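Local coordinates for protein coclaurine N-methyltransferase (Coptis japonica, PDB 6GKV) that transfers a methyl group from S-adenosyl-L-methionine to the nitrogen of coclaurine and related tetrahydroisoquinolines in alkaloid biosynthesis, at residues I194-L199 / G221-E226; N275-S280 / H346-K351; E31-L36 / F334-G339. All blocks are in the same frame, centred on the assembly; numbering follows the deposited sequence.

Neighbouring strands, a strand pair farther out and a helix packed on a loop show how contact chemistry follows place in a fold. Contacts 1 and 2 are buried and belong to one mixed sheet: strand 221-230 of contact 1 runs beside strand 342-350 of contact 2, and Glu226 reaches His346 between them. Contact 1 is parallel and carries ligand-binding residues at its C-terminal end; contact 2 is antiparallel, includes strand 272-279 at the margin of the chain's sheet, and meets the second subunit. Contact 3 lies at the surface, where helix 21-39, near the N-terminus, packs apolar side chains on one tyrosine, without hydrogen bonds across. The short loop from helix 313-335 to strand 342-350 ties contacts 2 and 3 together.

Contact 1: residues I194-L199 / G221-E226. With SAH (S-adenosyl-L-homocysteine), chain C; F2W (6,7-dimethoxy-2-methyl-1,2,3,4-tetrahydroisoquinolin-2-ium), chain D.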
loop_
_atom_site.group_PDB
_atom_site.type_symbol
_atom_site.label_atom_id
_atom_site.label_comp_id
_atom_site.label_asym_id
_atom_site.label_seq_id
_atom_site.Cartn_x
_atom_site.Cartn_y
_atom_site.Cartn_z
ATOM N N ILE A 194 -20.538 -5.125 8.487
ATOM C CA ILE A 194 -20.137 -4.112 9.428
ATOM C C ILE A 194 -19.627 -2.924 8.654
ATOM O O ILE A 194 -18.712 -3.038 7.846
ATOM C CB ILE A 194 -19.061 -4.610 10.377
ATOM C CG1 ILE A 194 -19.568 -5.854 11.104
ATOM C CG2 ILE A 194 -18.673 -3.491 11.370
ATOM C CD1 ILE A 194 -18.497 -6.547 11.902
ATOM N N LEU A 195 -20.242 -1.784 8.910
ATOM C CA LEU A 195 -19.901 -0.560 8.224
ATOM C C LEU A 195 -19.236 0.387 9.196
ATOM O O LEU A 195 -19.763 0.642 10.270
ATOM C CB LEU A 195 -21.153 0.070 7.634
ATOM C CG LEU A 195 -21.928 -0.878 6.724
ATOM C CD1 LEU A 195 -23.287 -0.297 6.421
ATOM C CD2 LEU A 195 -21.151 -1.075 5.449
ATOM N N VAL A 196 -18.072 0.899 8.820
ATOM C CA VAL A 196 -17.330 1.819 9.662
ATOM C C VAL A 196 -16.970 3.086 8.895
ATOM O O VAL A 196 -16.003 3.093 8.128
ATOM C CB VAL A 196 -16.035 1.178 10.201
ATOM C CG1 VAL A 196 -15.370 2.119 11.222
ATOM C CG2 VAL A 196 -16.333 -0.161 10.863
ATOM N N ILE A 197 -17.728 4.158 9.105
ATOM C CA ILE A 197 -17.503 5.392 8.364
ATOM C C ILE A 197 -16.797 6.464 9.199
ATOM O O ILE A 197 -17.415 7.159 9.995
ATOM C CB ILE A 197 -18.824 5.968 7.815
ATOM C CG1 ILE A 197 -19.608 4.862 7.127
ATOM C CG2 ILE A 197 -18.557 7.147 6.835
ATOM C CD1 ILE A 197 -18.827 4.144 6.041
ATOM N N GLU A 198 -15.488 6.566 8.999
ATOM C CA GLU A 198 -14.660 7.624 9.575
ATOM C C GLU A 198 -14.676 7.551 11.091
ATOM O O GLU A 198 -15.070 8.488 11.757
ATOM C CB GLU A 198 -15.106 9.004 9.065
ATOM C CG GLU A 198 -14.844 9.180 7.569
ATOM C CD GLU A 198 -15.131 10.575 7.048
ATOM O OE1 GLU A 198 -15.164 11.536 7.852
ATOM O OE2 GLU A 198 -15.343 10.706 5.824
ATOM N N LEU A 199 -14.224 6.417 11.620
ATOM C CA LEU A 199 -14.168 6.195 13.058
ATOM C C LEU A 199 -12.728 5.998 13.503
ATOM O O LEU A 199 -12.312 6.507 14.545
ATOM C CB LEU A 199 -14.999 4.980 13.445
ATOM C CG LEU A 199 -14.833 4.499 14.889
ATOM C CD1 LEU A 199 -15.520 5.459 15.859
ATOM C CD2 LEU A 199 -15.348 3.074 15.055
ATOM N N GLY A 221 -19.251 -12.794 5.994
ATOM C CA GLY A 221 -19.622 -11.411 6.208
ATOM C C GLY A 221 -18.514 -10.497 5.725
ATOM O O GLY A 221 -17.375 -10.936 5.558
ATOM N N LEU A 222 -18.846 -9.228 5.502
ATOM C CA LEU A 222 -17.861 -8.241 5.065
ATOM C C LEU A 222 -17.730 -7.095 6.045
ATOM O O LEU A 222 -18.635 -6.819 6.835
ATOM C CB LEU A 222 -18.217 -7.692 3.682
ATOM C CG LEU A 222 -18.447 -8.784 2.637
ATOM C CD1 LEU A 222 -18.723 -8.217 1.265
ATOM C CD2 LEU A 222 -17.253 -9.729 2.607
ATOM N N LEU A 223 -16.568 -6.456 5.994
ATOM C CA LEU A 223 -16.287 -5.222 6.701
ATOM C C LEU A 223 -16.020 -4.115 5.679
ATOM O O LEU A 223 -15.082 -4.224 4.887
ATOM C CB LEU A 223 -15.071 -5.379 7.619
ATOM C CG LEU A 223 -14.580 -4.044 8.192
ATOM C CD1 LEU A 223 -15.675 -3.420 9.032
ATOM C CD2 LEU A 223 -13.283 -4.184 9.005
ATOM N N PHE A 224 -16.843 -3.068 5.672
ATOM C CA PHE A 224 -16.571 -1.927 4.797
ATOM C C PHE A 224 -16.095 -0.705 5.601
ATOM O O PHE A 224 -16.743 -0.277 6.574
ATOM C CB PHE A 224 -17.792 -1.554 3.973
ATOM C CG PHE A 224 -17.580 -0.321 3.131
ATOM C CD1 PHE A 224 -16.825 -0.381 1.963
ATOM C CD2 PHE A 224 -18.104 0.899 3.515
ATOM C CE1 PHE A 224 -16.616 0.755 1.192
ATOM C CE2 PHE A 224 -17.892 2.040 2.748
ATOM C CZ PHE A 224 -17.147 1.966 1.583
ATOM N N LEU A 225 -14.968 -0.139 5.179
ATOM C CA LEU A 225 -14.343 0.979 5.887
ATOM C C LEU A 225 -14.135 2.226 5.033
ATOM O O LEU A 225 -13.631 2.142 3.930
ATOM C CB LEU A 225 -12.989 0.546 6.440
ATOM C CG LEU A 225 -12.134 1.663 7.033
ATOM C CD1 LEU A 225 -12.803 2.167 8.270
ATOM C CD2 LEU A 225 -10.734 1.152 7.349
ATOM N N GLU A 226 -14.506 3.384 5.568
ATOM C CA GLU A 226 -14.104 4.659 4.989
ATOM C C GLU A 226 -13.256 5.446 5.995
ATOM O O GLU A 226 -13.626 5.582 7.173
ATOM C CB GLU A 226 -15.315 5.495 4.563
ATOM C CG GLU A 226 -14.926 6.831 3.893
ATOM C CD GLU A 226 -16.126 7.741 3.600
ATOM O OE1 GLU A 226 -16.824 7.515 2.591
ATOM O OE2 GLU A 226 -16.381 8.683 4.374
HETATM N N SAH C . -20.237 7.705 11.004
HETATM C CA SAH C . -20.989 8.942 11.165
HETATM C CB SAH C . -20.189 9.965 11.960
HETATM C CG SAH C . -18.677 9.929 11.762
HETATM S SD SAH C . -17.839 11.031 12.936
HETATM C C SAH C . -21.381 9.543 9.824
HETATM O O SAH C . -20.802 9.140 8.814
HETATM O OXT SAH C . -22.254 10.423 9.730
HETATM C "C5'" SAH C . -17.261 9.668 13.987
HETATM C "C4'" SAH C . -18.375 8.914 14.722
HETATM O "O4'" SAH C . -17.824 7.903 15.552
HETATM C "C3'" SAH C . -19.199 9.817 15.631
HETATM O "O3'" SAH C . -20.538 9.392 15.596
HETATM C "C2'" SAH C . -18.686 9.554 17.024
HETATM O "O2'" SAH C . -19.748 9.705 17.935
HETATM C "C1'" SAH C . -18.203 8.109 16.907
HETATM N N9 SAH C . -17.095 7.782 17.833
HETATM C C8 SAH C . -15.899 8.446 18.010
HETATM N N7 SAH C . -15.184 7.796 18.964
HETATM C C5 SAH C . -15.906 6.726 19.400
HETATM C C6 SAH C . -15.667 5.736 20.360
HETATM N N6 SAH C . -14.533 5.715 21.064
HETATM N N1 SAH C . -16.626 4.764 20.581
HETATM C C2 SAH C . -17.811 4.779 19.865
HETATM N N3 SAH C . -18.041 5.758 18.920
HETATM C C4 SAH C . -17.106 6.714 18.696
HETATM C CAM F2W D . -13.070 19.079 8.537
HETATM O OAK F2W D . -11.861 18.287 8.588
HETATM C CAB F2W D . -12.147 17.011 9.004
HETATM C CAA F2W D . -13.444 16.565 9.281
HETATM C CAF F2W D . -13.614 15.251 9.711
HETATM C CAJ F2W D . -14.861 14.711 9.973
HETATM C CAI F2W D . -14.928 13.471 10.922
HETATM N NAH F2W D . -14.080 12.463 10.267
HETATM C CAO F2W D . -13.958 11.437 11.320
HETATM C CAG F2W D . -12.795 13.168 10.306
HETATM C CAE F2W D . -12.547 14.396 9.780
HETATM C CAD F2W D . -11.253 14.848 9.535
HETATM C CAC F2W D . -11.065 16.151 9.107
HETATM O OAL F2W D . -9.844 16.706 8.830
HETATM C CAN F2W D . -8.669 15.877 8.911
HETATM O O HOH W 1 -12.586 5.066 9.639
#
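Ile194 and Phe224 meet within a parallel ladder joined mainly by backbone bonds. Phe224 N donates to Ile194 O (2.9 Å) and Val196 N to Phe224 O, both nearly straight on to the carbonyl. Ile194 N to Leu222 O and Glu226 N to Val196 O extend the ladder at either end, and Glu198 N closes it on Glu226 O at 2.8 Å.

Apolar packing splits between two faces. On one, Leu223 CD1 rests 3.8 Å from Val196 CG2, while Leu225 CD1 meets Val196 CB. On the other, Leu195 CD2 lies 3.7 Å from Phe224 CB, and Ile197 CD1 sits at the edge of the Phe224 ring.

Polar groups gather where strand 191-197 ends. The extended side chains of Glu198 and Glu226 run side by side, with Glu198 OE2 2.7 Å from Glu226 OE2; Glu198 OE2 accepts from Cys94 N, and Glu226 OE1 is held by Tyr115 and His346. Glu198 OE1 accepts from NAH of the N-methylated ligand (2.8 Å), and Ile197 O from the amino N of S-adenosyl-L-homocysteine (3.0 Å). The cofactor product and ammonium ligand thus lie together at the C-terminal edge of parallel strands, as in Rossmann-like methyltransferases.

Contact 2: residues N275-S280 / H346-K351; sequences NHWTLS and HVLFKK
Trp277 and His346 form the tight part of this antiparallel pair. They are a hydrogen-bonded pair: Trp277 N donates to His346 O in that carbonyl's plane, and His346 N returns a bond to Trp277 O, each at 2.8 Å. The indole leaves the backbone with CG anti to the carbonyl carbon (chi1 -52°), and its edge meets the partner strand: Trp277 CE3 is 3.7 Å from His346 CB, and Trp277 CZ3 is 4.0 Å from Leu348 CB. One indole face receives Asn275 CG, 3.4 Å above the ring plane, and Arg118 makes a cation-pi contact with the indole.

Toward Asn275 the pairing slackens. Leu348 N still bonds Asn275 O at 3.0 Å, but the return bond from Asn275 N to Leu348 O is weak, at 3.4 Å. This partly exposed asparagine turns its amide away, and its OD1 takes a hydrogen bond from Gln52 of the second subunit. An alanine in place of Trp277 would probably open a gap beside Leu348 CB and leave Arg118 without its cation-pi partner.

His346 uses both ring nitrogens, NE2 toward Glu226 and ND1 toward Arg118. Since an arginine can only donate, ND1 is likely to be the bare acceptor and NE2 the protonated nitrogen, which would fix the ring's orientation.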
loop_
_atom_site.group_PDB
_atom_site.type_symbol
_atom_site.label_atom_id
_atom_site.label_comp_id
_atom_site.label_asym_id
_atom_site.label_seq_id
_atom_site.Cartn_x
_atom_site.Cartn_y
_atom_site.Cartn_z
ATOM N N ASN A 275 -11.214 -5.412 -1.709
ATOM C CA ASN A 275 -11.142 -4.319 -2.657
ATOM C C ASN A 275 -10.642 -3.078 -1.977
ATOM O O ASN A 275 -10.588 -3.008 -0.764
ATOM C CB ASN A 275 -12.493 -4.042 -3.297
ATOM C CG ASN A 275 -12.370 -3.657 -4.752
ATOM O OD1 ASN A 275 -11.349 -3.112 -5.179
ATOM N ND2 ASN A 275 -13.399 -3.967 -5.536
ATOM N N HIS A 276 -10.285 -2.093 -2.781
ATOM C CA HIS A 276 -9.711 -0.874 -2.283
ATOM C C HIS A 276 -9.935 0.209 -3.320
ATOM O O HIS A 276 -9.557 0.062 -4.478
ATOM C CB HIS A 276 -8.227 -1.060 -1.995
ATOM C CG HIS A 276 -7.579 0.140 -1.391
ATOM N ND1 HIS A 276 -6.209 0.326 -1.390
ATOM C CD2 HIS A 276 -8.106 1.223 -0.772
ATOM C CE1 HIS A 276 -5.925 1.470 -0.800
ATOM N NE2 HIS A 276 -7.058 2.035 -0.417
ATOM N N TRP A 277 -10.598 1.278 -2.907
ATOM C CA TRP A 277 -10.799 2.415 -3.772
ATOM C C TRP A 277 -10.248 3.612 -3.037
ATOM O O TRP A 277 -10.165 3.583 -1.809
ATOM C CB TRP A 277 -12.271 2.659 -4.065
ATOM C CG TRP A 277 -13.075 1.508 -4.557
ATOM C CD1 TRP A 277 -13.490 1.300 -5.848
ATOM C CD2 TRP A 277 -13.643 0.448 -3.784
ATOM N NE1 TRP A 277 -14.249 0.153 -5.932
ATOM C CE2 TRP A 277 -14.357 -0.405 -4.657
ATOM C CE3 TRP A 277 -13.596 0.093 -2.416
ATOM C CZ2 TRP A 277 -15.022 -1.557 -4.250
ATOM C CZ3 TRP A 277 -14.260 -1.058 -1.995
ATOM C CH2 TRP A 277 -14.965 -1.866 -2.914
ATOM N N THR A 278 -9.867 4.655 -3.763
ATOM C CA THR A 278 -9.848 5.974 -3.169
ATOM C C THR A 278 -10.815 6.858 -3.937
ATOM O O THR A 278 -11.488 6.411 -4.881
ATOM C CB THR A 278 -8.472 6.633 -3.162
ATOM O OG1 THR A 278 -8.062 6.919 -4.508
ATOM C CG2 THR A 278 -7.443 5.763 -2.423
ATOM N N LEU A 279 -10.860 8.119 -3.531
ATOM C CA LEU A 279 -11.898 9.060 -3.930
ATOM C C LEU A 279 -11.339 10.484 -3.761
ATOM O O LEU A 279 -10.759 10.803 -2.717
ATOM C CB LEU A 279 -13.121 8.789 -3.063
ATOM C CG LEU A 279 -14.464 9.481 -3.007
ATOM C CD1 LEU A 279 -15.545 8.422 -2.963
ATOM C CD2 LEU A 279 -14.514 10.279 -1.734
ATOM N N SER A 280 -11.461 11.329 -4.781
ATOM C CA SER A 280 -10.832 12.662 -4.733
ATOM C C SER A 280 -11.209 13.516 -3.523
ATOM O O SER A 280 -12.383 13.593 -3.137
ATOM C CB SER A 280 -11.171 13.479 -5.973
ATOM O OG SER A 280 -10.846 14.841 -5.720
ATOM N N HIS A 346 -11.608 3.960 0.593
ATOM C CA HIS A 346 -12.551 2.872 0.884
ATOM C C HIS A 346 -11.898 1.485 0.817
ATOM O O HIS A 346 -11.336 1.088 -0.217
ATOM C CB HIS A 346 -13.737 2.908 -0.081
ATOM C CG HIS A 346 -14.655 4.078 0.128
ATOM N ND1 HIS A 346 -15.698 4.368 -0.722
ATOM C CD2 HIS A 346 -14.683 5.019 1.096
ATOM C CE1 HIS A 346 -16.331 5.445 -0.293
ATOM N NE2 HIS A 346 -15.743 5.853 0.815
ATOM N N VAL A 347 -12.009 0.739 1.912
ATOM C CA VAL A 347 -11.485 -0.613 1.967
ATOM C C VAL A 347 -12.571 -1.644 2.271
ATOM O O VAL A 347 -13.343 -1.491 3.230
ATOM C CB VAL A 347 -10.378 -0.749 3.018
ATOM C CG1 VAL A 347 -9.652 -2.066 2.823
ATOM C CG2 VAL A 347 -9.394 0.421 2.922
ATOM N N LEU A 348 -12.622 -2.705 1.455
ATOM C CA LEU A 348 -13.545 -3.804 1.717
ATOM C C LEU A 348 -12.755 -5.003 2.239
ATOM O O LEU A 348 -11.789 -5.437 1.615
ATOM C CB LEU A 348 -14.352 -4.166 0.461
ATOM C CG LEU A 348 -15.460 -5.223 0.627
ATOM C CD1 LEU A 348 -16.535 -4.771 1.610
ATOM C CD2 LEU A 348 -16.088 -5.614 -0.715
ATOM N N PHE A 349 -13.138 -5.496 3.408
ATOM C CA PHE A 349 -12.469 -6.631 4.045
ATOM C C PHE A 349 -13.402 -7.836 4.148
ATOM O O PHE A 349 -14.600 -7.667 4.385
ATOM C CB PHE A 349 -12.017 -6.311 5.474
ATOM C CG PHE A 349 -11.027 -5.186 5.604
ATOM C CD1 PHE A 349 -9.666 -5.424 5.492
ATOM C CD2 PHE A 349 -11.462 -3.896 5.941
ATOM C CE1 PHE A 349 -8.748 -4.390 5.663
ATOM C CE2 PHE A 349 -10.557 -2.848 6.132
ATOM C CZ PHE A 349 -9.196 -3.094 6.000
ATOM N N LYS A 350 -12.843 -9.041 4.033
ATOM C CA LYS A 350 -13.525 -10.271 4.469
ATOM C C LYS A 350 -12.803 -10.853 5.695
ATOM O O LYS A 350 -11.702 -10.410 6.031
ATOM C CB LYS A 350 -13.567 -11.304 3.344
ATOM C CG LYS A 350 -12.245 -12.011 3.157
ATOM C CD LYS A 350 -12.280 -12.978 1.979
ATOM C CE LYS A 350 -10.884 -13.502 1.670
ATOM N NZ LYS A 350 -10.836 -14.114 0.310
ATOM N N LYS A 351 -13.404 -11.854 6.342
ATOM C CA LYS A 351 -12.899 -12.338 7.626
ATOM C C LYS A 351 -11.576 -13.090 7.516
ATOM O O LYS A 351 -11.511 -14.135 6.873
ATOM C CB LYS A 351 -13.940 -13.231 8.293
ATOM C CG LYS A 351 -13.989 -13.085 9.787
ATOM C CD LYS A 351 -14.928 -14.109 10.400
ATOM C CE LYS A 351 -14.524 -14.354 11.837
ATOM N NZ LYS A 351 -13.062 -14.071 12.006
#

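Contact 3: residues E31-L36 / F334-G339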
loop_
_atom_site.group_PDB
_atom_site.type_symbol
_atom_site.label_atom_id
_atom_site.label_comp_id
_atom_site.label_asym_id
_atom_site.label_seq_id
_atom_site.Cartn_x
_atom_site.Cartn_y
_atom_site.Cartn_z
ATOM N N GLU A 31 0.213 26.380 5.959
ATOM C CA GLU A 31 0.506 25.285 6.887
ATOM C C GLU A 31 0.441 23.951 6.156
ATOM O O GLU A 31 1.317 23.105 6.325
ATOM C CB GLU A 31 -0.458 25.291 8.085
ATOM C CG GLU A 31 -0.217 26.415 9.056
ATOM C CD GLU A 31 1.243 26.533 9.466
ATOM O OE1 GLU A 31 1.805 25.534 9.967
ATOM O OE2 GLU A 31 1.824 27.625 9.282
ATOM N N LEU A 32 -0.617 23.775 5.367
ATOM C CA LEU A 32 -0.762 22.620 4.498
ATOM C C LEU A 32 0.516 22.381 3.698
ATOM O O LEU A 32 1.134 21.328 3.812
ATOM C CB LEU A 32 -1.940 22.810 3.552
ATOM C CG LEU A 32 -3.308 22.751 4.216
ATOM C CD1 LEU A 32 -4.379 22.721 3.141
ATOM C CD2 LEU A 32 -3.388 21.524 5.118
ATOM N N ALA A 33 0.912 23.381 2.919
ATOM C CA ALA A 33 2.172 23.350 2.181
ATOM C C ALA A 33 3.287 22.803 3.052
ATOM O O ALA A 33 4.026 21.922 2.643
ATOM C CB ALA A 33 2.530 24.744 1.686
ATOM N N ARG A 34 3.381 23.313 4.273
ATOM C CA ARG A 34 4.444 22.894 5.173
ATOM C C ARG A 34 4.289 21.452 5.672
ATOM O O ARG A 34 5.287 20.819 6.023
ATOM C CB ARG A 34 4.522 23.825 6.374
ATOM C CG ARG A 34 5.042 25.239 6.093
ATOM C CD ARG A 34 5.013 26.080 7.387
ATOM N NE ARG A 34 5.954 25.564 8.377
ATOM C CZ ARG A 34 5.647 25.221 9.626
ATOM N NH1 ARG A 34 4.405 25.340 10.086
ATOM N NH2 ARG A 34 6.600 24.756 10.421
ATOM N N ARG A 35 3.055 20.945 5.738
ATOM C CA ARG A 35 2.835 19.563 6.171
ATOM C C ARG A 35 3.243 18.618 5.038
ATOM O O ARG A 35 3.908 17.603 5.269
ATOM C CB ARG A 35 1.376 19.317 6.578
ATOM C CG ARG A 35 1.125 17.885 7.104
ATOM C CD ARG A 35 0.875 17.934 8.587
ATOM N NE ARG A 35 1.841 17.161 9.340
ATOM C CZ ARG A 35 2.003 17.260 10.651
ATOM N NH1 ARG A 35 2.914 16.514 11.265
ATOM N NH2 ARG A 35 1.255 18.109 11.339
ATOM N N LEU A 36 2.869 18.966 3.809
ATOM C CA LEU A 36 3.337 18.227 2.641
ATOM C C LEU A 36 4.863 18.124 2.628
ATOM O O LEU A 36 5.438 17.083 2.299
ATOM C CB LEU A 36 2.848 18.887 1.358
ATOM C CG LEU A 36 1.343 18.782 1.112
ATOM C CD1 LEU A 36 1.045 19.197 -0.316
ATOM C CD2 LEU A 36 0.835 17.379 1.386
ATOM N N PHE A 334 -8.708 19.229 2.125
ATOM C CA PHE A 334 -9.099 18.226 1.167
ATOM C C PHE A 334 -9.146 18.729 -0.269
ATOM O O PHE A 334 -8.943 17.955 -1.187
ATOM C CB PHE A 334 -10.428 17.639 1.592
ATOM C CG PHE A 334 -10.285 16.768 2.785
ATOM C CD1 PHE A 334 -10.360 17.313 4.071
ATOM C CD2 PHE A 334 -9.973 15.419 2.634
ATOM C CE1 PHE A 334 -10.172 16.521 5.185
ATOM C CE2 PHE A 334 -9.779 14.617 3.750
ATOM C CZ PHE A 334 -9.883 15.164 5.018
ATOM N N GLY A 335 -9.394 20.015 -0.469
ATOM C CA GLY A 335 -9.398 20.566 -1.817
ATOM C C GLY A 335 -8.010 20.940 -2.301
ATOM O O GLY A 335 -7.851 21.313 -3.460
ATOM N N TYR A 336 -7.003 20.829 -1.428
ATOM C CA TYR A 336 -5.625 21.189 -1.780
ATOM C C TYR A 336 -5.155 20.465 -3.043
ATOM O O TYR A 336 -5.488 19.273 -3.253
ATOM C CB TYR A 336 -4.673 20.882 -0.616
ATOM C CG TYR A 336 -3.370 21.660 -0.685
ATOM C CD1 TYR A 336 -3.314 22.980 -0.252
ATOM C CD2 TYR A 336 -2.202 21.087 -1.191
ATOM C CE1 TYR A 336 -2.144 23.698 -0.314
ATOM C CE2 TYR A 336 -1.006 21.813 -1.247
ATOM C CZ TYR A 336 -0.999 23.119 -0.809
ATOM O OH TYR A 336 0.161 23.856 -0.850
ATOM N N ASN A 337 -4.385 21.175 -3.873
ATOM C CA ASN A 337 -3.888 20.641 -5.169
ATOM C C ASN A 337 -4.912 19.847 -5.947
ATOM O O ASN A 337 -4.659 18.707 -6.304
ATOM C CB ASN A 337 -2.673 19.740 -4.966
ATOM C CG ASN A 337 -1.436 20.513 -4.619
ATOM O OD1 ASN A 337 -1.336 21.721 -4.899
ATOM N ND2 ASN A 337 -0.470 19.828 -4.006
ATOM N N ASN A 338 -6.072 20.451 -6.172
ATOM C CA ASN A 338 -7.172 19.819 -6.889
ATOM C C ASN A 338 -7.627 18.491 -6.270
ATOM O O ASN A 338 -8.174 17.647 -6.959
ATOM C CB ASN A 338 -6.784 19.615 -8.357
ATOM C CG ASN A 338 -7.985 19.364 -9.263
ATOM O OD1 ASN A 338 -9.096 19.780 -8.965
ATOM N ND2 ASN A 338 -7.757 18.665 -10.378
ATOM N N GLY A 339 -7.432 18.317 -4.962
ATOM C CA GLY A 339 -7.971 17.148 -4.263
ATOM C C GLY A 339 -7.157 15.858 -4.364
ATOM O O GLY A 339 -7.648 14.772 -4.022
#
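Tyr336 meets Leu32 and Leu36 where an N-terminal helix of the methyltransferase packs on the loop that leaves helix 313-335 for the last strand of its Rossmann-like sheet. Leu32 and Leu36, one helical turn apart, both face the tyrosine. Tyr336 CG is anti to the backbone N (chi1 -159°); the CB of Tyr336 points toward helix 21-39, and the side chain slides past both leucines, antiparallel to them. Leu32 CB lies over one face of the ring, while Leu32 CD1 touches the rim atom Tyr336 CD1 at 3.6 Å. Leu36 CD1 approaches obliquely, 3.5 Å from Tyr336 CE2, so that the two leucines touch different sides of the rim. The hydroxyl reaches Ala33, with Tyr336 OH 3.6 Å from Ala33 CB. No hydrogen bond crosses the contact; it rests on shape and apolar surface.

Around this first shell, Trp342 packs against both leucines and against Phe334, whose own ring makes an edge-to-face contact with Phe284 and also touches the bound tetrahydroisoquinolinium. Phe334, on helix 313-335 and pointing away from helix 21-39, thus lines the ligand pocket. Asn337 ND2 lies 4.0 Å from Leu36 CD1, but its polar partner is Glu341.

On the helix side, Arg34 NH1 forms a salt bridge with Glu31 OE1 (2.6 Å) whose hydrogen bond is bent and weak, and NH2 of the same guanidinium pairs with Asp241.

Beyond Tyr336, the backbone passes through three residues with positive phi. The last is Gly339, at phi 82°, where any CB would be jammed against Asn338 O.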